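Local coordinates for protein ATP-dependent RNA helicase HrpB (Escherichia coli, PDB 6EUD) that hydrolyses ATP to ADP and phosphate as a DExH-box RNA helicase that also binds single-stranded RNA, at residues A[353-365]-A[382-396]. Sequence-based numbering, arbitrary orientation.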
loop_
_atom_site.group_PDB
_atom_site.type_symbol
_atom_site.label_atom_id
_atom_site.label_comp_id
_atom_site.label_asym_id
_atom_site.label_seq_id
_atom_site.Cartn_x
_atom_site.Cartn_y
_atom_site.Cartn_z
ATOM N N PRO A 353 -6.025 8.397 -4.237
ATOM C CA PRO A 353 -5.763 7.788 -5.547
ATOM C C PRO A 353 -5.575 6.273 -5.410
ATOM O O PRO A 353 -5.065 5.835 -4.376
ATOM C CB PRO A 353 -4.449 8.451 -6.000
ATOM C CG PRO A 353 -4.292 9.665 -5.155
ATOM C CD PRO A 353 -4.967 9.345 -3.844
ATOM N N GLU A 354 -5.958 5.500 -6.422
ATOM C CA GLU A 354 -5.842 4.023 -6.389
ATOM C C GLU A 354 -4.396 3.531 -6.175
ATOM O O GLU A 354 -4.168 2.513 -5.528
ATOM C CB GLU A 354 -6.421 3.424 -7.689
ATOM C CG GLU A 354 -6.338 1.912 -7.807
ATOM C CD GLU A 354 -6.865 1.373 -9.146
ATOM O OE1 GLU A 354 -7.097 2.164 -10.080
ATOM O OE2 GLU A 354 -7.050 0.145 -9.271
ATOM N N ILE A 355 -3.417 4.275 -6.679
ATOM C CA ILE A 355 -2.025 3.879 -6.518
ATOM C C ILE A 355 -1.590 3.817 -5.045
ATOM O O ILE A 355 -0.620 3.118 -4.708
ATOM C CB ILE A 355 -1.066 4.828 -7.306
ATOM C CG1 ILE A 355 0.349 4.227 -7.379
ATOM C CG2 ILE A 355 -1.078 6.255 -6.717
ATOM C CD1 ILE A 355 1.295 4.938 -8.344
ATOM N N LEU A 356 -2.308 4.510 -4.161
ATOM C CA LEU A 356 -1.936 4.498 -2.752
ATOM C C LEU A 356 -2.581 3.354 -1.974
ATOM O O LEU A 356 -2.151 3.036 -0.880
ATOM C CB LEU A 356 -2.283 5.836 -2.101
ATOM C CG LEU A 356 -1.514 7.006 -2.731
ATOM C CD1 LEU A 356 -1.747 8.272 -1.980
ATOM C CD2 LEU A 356 -0.035 6.724 -2.814
ATOM N N GLN A 357 -3.592 2.716 -2.542
ATOM C CA GLN A 357 -4.342 1.730 -1.781
ATOM C C GLN A 357 -4.270 0.321 -2.401
ATOM O O GLN A 357 -4.915 -0.604 -1.918
ATOM C CB GLN A 357 -5.805 2.211 -1.632
ATOM C CG GLN A 357 -6.505 2.597 -2.961
ATOM C CD GLN A 357 -7.777 3.474 -2.809
ATOM O OE1 GLN A 357 -8.058 4.039 -1.744
ATOM N NE2 GLN A 357 -8.536 3.589 -3.896
ATOM N N SER A 358 -3.472 0.144 -3.451
ATOM C CA SER A 358 -3.495 -1.130 -4.176
ATOM C C SER A 358 -2.177 -1.922 -4.227
ATOM O O SER A 358 -1.079 -1.392 -4.026
ATOM C CB SER A 358 -3.980 -0.908 -5.616
ATOM O OG SER A 358 -2.986 -0.296 -6.408
ATOM N N ASP A 359 -2.343 -3.221 -4.468
ATOM C CA ASP A 359 -1.279 -4.157 -4.828
ATOM C C ASP A 359 -0.409 -3.569 -5.938
ATOM O O ASP A 359 -0.909 -3.152 -6.974
ATOM C CB ASP A 359 -1.917 -5.476 -5.281
ATOM C CG ASP A 359 -0.953 -6.665 -5.255
ATOM O OD1 ASP A 359 0.259 -6.531 -5.554
ATOM O OD2 ASP A 359 -1.448 -7.758 -4.934
ATOM N N LEU A 360 0.896 -3.519 -5.733
ATOM C CA LEU A 360 1.751 -2.889 -6.723
ATOM C C LEU A 360 2.662 -3.886 -7.427
ATOM O O LEU A 360 3.591 -3.481 -8.138
ATOM C CB LEU A 360 2.602 -1.793 -6.067
ATOM C CG LEU A 360 1.872 -0.653 -5.360
ATOM C CD1 LEU A 360 2.877 0.348 -4.825
ATOM C CD2 LEU A 360 0.872 0.039 -6.294
ATOM N N SER A 361 2.414 -5.182 -7.233
ATOM C CA SER A 361 3.232 -6.191 -7.896
ATOM C C SER A 361 3.144 -6.069 -9.433
ATOM O O SER A 361 4.158 -6.192 -10.117
ATOM C CB SER A 361 2.840 -7.594 -7.442
ATOM O OG SER A 361 1.463 -7.867 -7.642
ATOM N N GLY A 362 1.949 -5.807 -9.974
ATOM C CA GLY A 362 1.810 -5.570 -11.402
ATOM C C GLY A 362 2.549 -4.314 -11.863
ATOM O O GLY A 362 3.267 -4.336 -12.867
ATOM N N LEU A 363 2.374 -3.218 -11.121
ATOM C CA LEU A 363 3.019 -1.955 -11.431
ATOM C C LEU A 363 4.531 -2.080 -11.399
ATOM O O LEU A 363 5.237 -1.559 -12.266
ATOM C CB LEU A 363 2.556 -0.883 -10.451
ATOM C CG LEU A 363 3.299 0.449 -10.519
ATOM C CD1 LEU A 363 3.175 1.048 -11.905
ATOM C CD2 LEU A 363 2.687 1.381 -9.495
ATOM N N LEU A 364 5.029 -2.778 -10.390
ATOM C CA LEU A 364 6.467 -2.957 -10.238
ATOM C C LEU A 364 7.004 -3.776 -11.410
ATOM O O LEU A 364 8.074 -3.496 -11.947
ATOM C CB LEU A 364 6.775 -3.633 -8.896
ATOM C CG LEU A 364 8.225 -3.783 -8.431
ATOM C CD1 LEU A 364 8.892 -2.417 -8.415
ATOM C CD2 LEU A 364 8.286 -4.437 -7.045
ATOM N N MET A 365 6.237 -4.784 -11.803
ATOM C CA MET A 365 6.576 -5.605 -12.948
ATOM C C MET A 365 6.619 -4.740 -14.210
ATOM O O MET A 365 7.524 -4.883 -15.005
ATOM C CB MET A 365 5.570 -6.754 -13.078
ATOM C CG MET A 365 5.801 -7.719 -14.218
ATOM S SD MET A 365 7.220 -8.766 -13.958
ATOM C CE MET A 365 6.701 -9.651 -12.521
ATOM N N ASP A 382 0.973 10.990 -7.486
ATOM C CA ASP A 382 1.239 10.461 -6.164
ATOM C C ASP A 382 2.238 9.316 -6.246
ATOM O O ASP A 382 2.031 8.349 -6.979
ATOM C CB ASP A 382 -0.052 9.990 -5.505
ATOM C CG ASP A 382 -0.912 11.134 -5.052
ATOM O OD1 ASP A 382 -0.804 11.521 -3.870
ATOM O OD2 ASP A 382 -1.681 11.654 -5.878
ATOM N N GLN A 383 3.331 9.443 -5.504
ATOM C CA GLN A 383 4.364 8.419 -5.477
ATOM C C GLN A 383 3.808 7.153 -4.855
ATOM O O GLN A 383 3.057 7.225 -3.883
ATOM C CB GLN A 383 5.593 8.908 -4.700
ATOM C CG GLN A 383 6.446 9.940 -5.438
ATOM C CD GLN A 383 7.462 9.296 -6.368
ATOM O OE1 GLN A 383 7.638 8.077 -6.358
ATOM N NE2 GLN A 383 8.148 10.116 -7.167
ATOM N N PRO A 384 4.153 5.991 -5.429
ATOM C CA PRO A 384 3.744 4.709 -4.849
ATOM C C PRO A 384 4.275 4.602 -3.416
ATOM O O PRO A 384 5.427 4.970 -3.184
ATOM C CB PRO A 384 4.410 3.668 -5.760
ATOM C CG PRO A 384 4.750 4.374 -7.003
ATOM C CD PRO A 384 4.959 5.820 -6.653
ATOM N N PRO A 385 3.449 4.117 -2.475
ATOM C CA PRO A 385 3.834 4.008 -1.058
ATOM C C PRO A 385 4.953 2.991 -0.851
ATOM O O PRO A 385 4.890 1.893 -1.410
ATOM C CB PRO A 385 2.555 3.529 -0.368
ATOM C CG PRO A 385 1.440 3.802 -1.358
ATOM C CD PRO A 385 2.062 3.686 -2.715
ATOM N N VAL A 386 5.946 3.355 -0.045
ATOM C CA VAL A 386 7.117 2.522 0.213
ATOM C C VAL A 386 6.733 1.134 0.714
ATOM O O VAL A 386 7.229 0.130 0.210
ATOM C CB VAL A 386 8.050 3.200 1.242
ATOM C CG1 VAL A 386 9.327 2.382 1.455
ATOM C CG2 VAL A 386 8.388 4.602 0.783
ATOM N N VAL A 387 5.838 1.092 1.696
ATOM C CA VAL A 387 5.335 -0.155 2.271
ATOM C C VAL A 387 4.771 -1.133 1.239
ATOM O O VAL A 387 5.030 -2.331 1.313
ATOM C CB VAL A 387 4.223 0.143 3.325
ATOM C CG1 VAL A 387 3.469 -1.136 3.746
ATOM C CG2 VAL A 387 4.828 0.839 4.513
ATOM N N ASN A 388 3.985 -0.630 0.293
ATOM C CA ASN A 388 3.381 -1.494 -0.714
ATOM C C ASN A 388 4.370 -1.884 -1.826
ATOM O O ASN A 388 4.234 -2.952 -2.438
ATOM C CB ASN A 388 2.149 -0.822 -1.300
ATOM C CG ASN A 388 1.027 -0.693 -0.280
ATOM O OD1 ASN A 388 1.045 -1.362 0.753
ATOM N ND2 ASN A 388 0.042 0.150 -0.571
ATOM N N LEU A 389 5.376 -1.039 -2.058
ATOM C CA LEU A 389 6.424 -1.361 -3.015
ATOM C C LEU A 389 7.282 -2.476 -2.459
ATOM O O LEU A 389 7.662 -3.398 -3.184
ATOM C CB LEU A 389 7.282 -0.140 -3.323
ATOM C CG LEU A 389 6.612 0.938 -4.177
ATOM C CD1 LEU A 389 7.494 2.171 -4.237
ATOM C CD2 LEU A 389 6.329 0.416 -5.589
ATOM N N LEU A 390 7.583 -2.386 -1.164
ATOM C CA LEU A 390 8.332 -3.426 -0.465
ATOM C C LEU A 390 7.566 -4.733 -0.475
ATOM O O LEU A 390 8.144 -5.779 -0.728
ATOM C CB LEU A 390 8.633 -3.015 0.980
ATOM C CG LEU A 390 10.007 -2.400 1.240
ATOM C CD1 LEU A 390 11.111 -3.420 0.945
ATOM C CD2 LEU A 390 10.233 -1.105 0.443
ATOM N N ALA A 391 6.265 -4.680 -0.187
ATOM C CA ALA A 391 5.436 -5.886 -0.256
ATOM C C ALA A 391 5.456 -6.441 -1.674
ATOM O O ALA A 391 5.606 -7.646 -1.849
ATOM C CB ALA A 391 4.003 -5.606 0.199
ATOM N N ALA A 392 5.333 -5.566 -2.678
ATOM C CA ALA A 392 5.451 -5.985 -4.081
ATOM C C ALA A 392 6.802 -6.663 -4.396
ATOM O O ALA A 392 6.843 -7.753 -4.982
ATOM C CB ALA A 392 5.231 -4.797 -5.006
ATOM N N LYS A 393 7.901 -6.020 -4.008
ATOM C CA LYS A 393 9.231 -6.598 -4.197
ATOM C C LYS A 393 9.311 -8.000 -3.581
ATOM O O LYS A 393 9.743 -8.949 -4.242
ATOM C CB LYS A 393 10.291 -5.687 -3.593
ATOM C CG LYS A 393 11.723 -6.157 -3.775
ATOM C CD LYS A 393 12.662 -5.204 -3.033
ATOM C CE LYS A 393 14.141 -5.540 -3.221
ATOM N NZ LYS A 393 14.668 -5.183 -4.577
ATOM N N ARG A 394 8.852 -8.134 -2.336
ATOM C CA ARG A 394 8.887 -9.430 -1.665
ATOM C C ARG A 394 8.091 -10.473 -2.421
ATOM O O ARG A 394 8.571 -11.584 -2.601
ATOM C CB ARG A 394 8.386 -9.326 -0.223
ATOM C CG ARG A 394 9.411 -8.687 0.694
ATOM C CD ARG A 394 9.045 -8.816 2.159
ATOM N NE ARG A 394 7.788 -8.140 2.447
ATOM C CZ ARG A 394 7.687 -6.863 2.799
ATOM N NH1 ARG A 394 8.783 -6.122 2.919
ATOM N NH2 ARG A 394 6.493 -6.335 3.034
ATOM N N LEU A 395 6.897 -10.121 -2.890
ATOM C CA LEU A 395 6.101 -11.065 -3.673
ATOM C C LEU A 395 6.809 -11.499 -4.965
ATOM O O LEU A 395 6.801 -12.682 -5.309
ATOM C CB LEU A 395 4.730 -10.472 -4.018
ATOM C CG LEU A 395 3.883 -11.283 -5.021
ATOM C CD1 LEU A 395 3.648 -12.738 -4.560
ATOM C CD2 LEU A 395 2.543 -10.601 -5.266
ATOM N N LEU A 396 7.403 -10.543 -5.679
ATOM C CA LEU A 396 8.094 -10.846 -6.927
ATOM C C LEU A 396 9.273 -11.777 -6.656
ATOM O O LEU A 396 9.579 -12.665 -7.471
ATOM C CB LEU A 396 8.554 -9.554 -7.628
ATOM C CG LEU A 396 7.430 -8.676 -8.205
ATOM C CD1 LEU A 396 7.976 -7.545 -9.050
ATOM C CD2 LEU A 396 6.461 -9.495 -9.047
HETATM O O HOH W 1 -0.276 1.043 -3.148
HETATM O O HOH W 2 1.891 -4.490 -3.315
#
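Water 1 is gripped by three groups from both segments. It accepts from N388 ND2 at 2.7 Å and donates to the backbone oxygens I355 O and S358 O. The amide of N388 is thereby tied to the 355-358 loop without a direct bond. A second water accepts from L360 N and donates to N388 O, at 2.9 Å. Next to it, D359 OD1 closes an Asx turn: S361 N meets it on the anti side (165° at the hydrogen), and S361 OG comes from above the carboxylate plane. The turn leads into helix 361-365, which crosses helix 386-396 at 77°. This pair is consistent with the start of the winged-helix domain that follows the second RecA-like domain in DEAH/RHA helicases. L364 is a knob in a hole formed by L389, A392, K393 and L396. Its CG lies anti to the backbone N (chi1 -173°), which carries CD2 to 3.7 Å from A392 CB. L360 CD1 meets L389 CD2 at 3.5 Å and also touches P384 CB. I355 CD1 lies 3.7 Å from P384 CG, and its CG2 touches D382 CB at 4.1 Å. I355 also touches L133 of helix 133-145. With alanine in place of I355, CD1 and CG2 are gone, and a gap is likely to open between P384, D382 and L133. D382 packs against P353 CG, while its carboxylate forms salt bridges to R131 and R166.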